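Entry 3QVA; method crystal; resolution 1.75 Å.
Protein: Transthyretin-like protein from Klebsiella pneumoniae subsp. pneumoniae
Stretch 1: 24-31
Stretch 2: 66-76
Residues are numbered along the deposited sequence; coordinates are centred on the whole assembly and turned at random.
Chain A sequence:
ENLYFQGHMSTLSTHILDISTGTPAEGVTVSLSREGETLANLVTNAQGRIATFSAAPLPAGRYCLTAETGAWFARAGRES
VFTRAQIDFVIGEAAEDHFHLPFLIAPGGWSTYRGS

Stretch 1 (24-31) PAEGVTVS
Stretch 2, residues 66-76: TAETGAWFARA

Two antiparallel strands, one including 29-31 and one including 66-67, pair at S31 with T66 and V30 with A67; the helix that begins at T69 then lays W72 against the loop before the first strand. W72, T66 and V28 cover the most surface.

T66 (phi/psi -124/118, chi1 m) and S31 (-110/148, chi1 p) form the hydrogen-bonded pair, CA atoms 5.2 Å apart: T66 N donates to S31 O at 2.8 Å, S31 N to T66 O at 2.9 Å. Beta-branched threonine suits this extended backbone. Both side chains share one sheet face. V30 and A67, CA atoms 4.3 Å apart, point to the other, where V30 CG2 lies 4.1 Å from A67 CB. E68 N also donates to T29 O, 2.8 Å; E68 then occupies the helix N-cap.

W72 (helical, chi1 t, chi2 78°) points toward the loop. Its indole donates at the ring edge to a backbone carbonyl, W72 NE1 to E26 O at 2.9 Å, while one face carries methyls: V28 CG2 sits 3.5 Å from the five-membered ring centroid, nearly on its normal, and A25 CB 4.0 Å from the six-membered one. V28 (-86/127, chi1 t) also sets CG1 4.2 Å from A67 CB, bridging helix and strand. G27, at 88/22, has a left-handed backbone conformation that suits glycine; a CB there would jam against the preceding carbonyl.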

# COMPACT_ATOMS: atom_id res chain seq x y z
N PRO A 24 1.06 9.52 13.06
CA PRO A 24 2.42 9.00 13.14
C PRO A 24 2.54 7.99 14.28
O PRO A 24 1.90 8.16 15.32
CB PRO A 24 3.26 10.24 13.45
CG PRO A 24 2.43 11.38 12.97
CD PRO A 24 1.03 10.98 13.27
N ALA A 25 3.35 6.95 14.07
CA ALA A 25 3.52 5.91 15.07
C ALA A 25 4.71 6.25 15.94
O ALA A 25 5.85 6.17 15.50
CB ALA A 25 3.71 4.55 14.39
N GLU A 26 4.42 6.68 17.17
CA GLU A 26 5.46 7.08 18.13
C GLU A 26 5.83 5.93 19.06
O GLU A 26 4.96 5.25 19.61
CB GLU A 26 4.98 8.28 18.96
CG GLU A 26 5.96 8.77 20.03
CD GLU A 26 5.37 9.83 20.95
OE1 GLU A 26 6.14 10.39 21.78
OE2 GLU A 26 4.16 10.12 20.86
N GLY A 27 7.13 5.72 19.24
CA GLY A 27 7.65 4.71 20.15
C GLY A 27 7.84 3.32 19.55
O GLY A 27 7.87 2.33 20.27
N VAL A 28 7.95 3.25 18.23
CA VAL A 28 8.25 1.99 17.55
C VAL A 28 9.76 1.82 17.52
O VAL A 28 10.48 2.72 17.09
CB VAL A 28 7.73 1.97 16.08
CG1 VAL A 28 7.95 0.59 15.46
CG2 VAL A 28 6.26 2.35 16.02
N THR A 29 10.23 0.67 17.99
CA THR A 29 11.65 0.34 17.91
C THR A 29 11.98 -0.14 16.50
O THR A 29 11.26 -0.96 15.94
CB THR A 29 12.04 -0.74 18.95
OG1 THR A 29 11.96 -0.16 20.26
CG2 THR A 29 13.47 -1.22 18.73
N VAL A 30 13.06 0.41 15.95
CA VAL A 30 13.53 0.06 14.60
C VAL A 30 15.03 -0.20 14.63
O VAL A 30 15.81 0.66 15.05
CB VAL A 30 13.23 1.18 13.56
CG1 VAL A 30 13.54 0.69 12.15
CG2 VAL A 30 11.78 1.65 13.66
N SER A 31 15.43 -1.38 14.16
CA SER A 31 16.84 -1.75 14.12
C SER A 31 17.40 -1.81 12.71
O SER A 31 16.69 -2.13 11.76
CB SER A 31 17.08 -3.08 14.84
OG SER A 31 16.47 -4.16 14.14
N THR A 66 14.41 -3.24 10.49
CA THR A 66 13.33 -4.01 11.10
C THR A 66 12.56 -3.18 12.11
O THR A 66 13.11 -2.76 13.13
CB THR A 66 13.86 -5.29 11.77
OG1 THR A 66 14.60 -6.06 10.82
CG2 THR A 66 12.70 -6.13 12.33
N ALA A 67 11.27 -2.97 11.83
CA ALA A 67 10.40 -2.23 12.75
C ALA A 67 9.62 -3.22 13.60
O ALA A 67 9.00 -4.15 13.08
CB ALA A 67 9.46 -1.31 11.98
N GLU A 68 9.65 -3.03 14.91
CA GLU A 68 8.99 -3.95 15.81
C GLU A 68 7.51 -3.57 15.95
O GLU A 68 7.06 -3.09 16.98
CB GLU A 68 9.71 -3.97 17.16
CG GLU A 68 11.13 -4.54 17.05
CD GLU A 68 11.14 -6.02 16.73
OE1 GLU A 68 10.27 -6.74 17.25
OE2 GLU A 68 12.02 -6.47 15.96
N THR A 69 6.77 -3.80 14.87
CA THR A 69 5.40 -3.34 14.77
C THR A 69 4.43 -4.15 15.63
O THR A 69 3.51 -3.59 16.25
CB THR A 69 4.93 -3.34 13.30
OG1 THR A 69 5.11 -4.65 12.75
CG2 THR A 69 5.75 -2.34 12.49
N GLY A 70 4.64 -5.47 15.68
CA GLY A 70 3.76 -6.35 16.45
C GLY A 70 3.78 -6.01 17.92
O GLY A 70 2.73 -5.94 18.57
N ALA A 71 4.99 -5.77 18.45
CA ALA A 71 5.18 -5.38 19.85
C ALA A 71 4.52 -4.04 20.15
O ALA A 71 3.93 -3.86 21.22
CB ALA A 71 6.66 -5.34 20.20
N TRP A 72 4.63 -3.10 19.21
CA TRP A 72 4.02 -1.79 19.33
C TRP A 72 2.49 -1.88 19.38
O TRP A 72 1.86 -1.26 20.25
CB TRP A 72 4.48 -0.88 18.18
CG TRP A 72 4.02 0.53 18.28
CD1 TRP A 72 4.55 1.51 19.07
CD2 TRP A 72 2.96 1.15 17.53
NE1 TRP A 72 3.87 2.70 18.87
CE2 TRP A 72 2.89 2.50 17.93
CE3 TRP A 72 2.06 0.68 16.57
CZ2 TRP A 72 1.96 3.39 17.40
CZ3 TRP A 72 1.13 1.58 16.03
CH2 TRP A 72 1.09 2.92 16.46
N PHE A 73 1.90 -2.67 18.49
CA PHE A 73 0.45 -2.86 18.50
C PHE A 73 -0.01 -3.53 19.79
O PHE A 73 -1.02 -3.14 20.37
CB PHE A 73 -0.03 -3.65 17.28
CG PHE A 73 -0.10 -2.85 16.01
CD1 PHE A 73 0.57 -3.29 14.87
CD2 PHE A 73 -0.84 -1.67 15.94
CE1 PHE A 73 0.51 -2.56 13.67
CE2 PHE A 73 -0.91 -0.93 14.76
CZ PHE A 73 -0.23 -1.38 13.61
N ALA A 74 0.75 -4.54 20.23
CA ALA A 74 0.44 -5.29 21.45
C ALA A 74 0.46 -4.44 22.71
O ALA A 74 -0.37 -4.63 23.61
CB ALA A 74 1.37 -6.49 21.59
N ARG A 75 1.41 -3.50 22.79
CA ARG A 75 1.52 -2.58 23.92
C ARG A 75 0.32 -1.65 24.02
O ARG A 75 -0.03 -1.17 25.11
CB ARG A 75 2.79 -1.74 23.84
CG ARG A 75 4.04 -2.48 24.26
CD ARG A 75 5.19 -1.52 24.51
NE ARG A 75 5.57 -0.75 23.33
CZ ARG A 75 6.39 -1.19 22.37
NH1 ARG A 75 6.93 -2.40 22.45
NH2 ARG A 75 6.68 -0.41 21.34
N ALA A 76 -0.31 -1.40 22.87
CA ALA A 76 -1.53 -0.60 22.79
C ALA A 76 -2.78 -1.48 22.88
O ALA A 76 -3.90 -0.99 22.71
CB ALA A 76 -1.53 0.19 21.49
O HOH W 1 8.23 -1.43 18.90
O HOH W 2 17.24 -5.00 11.26
O HOH W 3 14.20 -4.73 15.48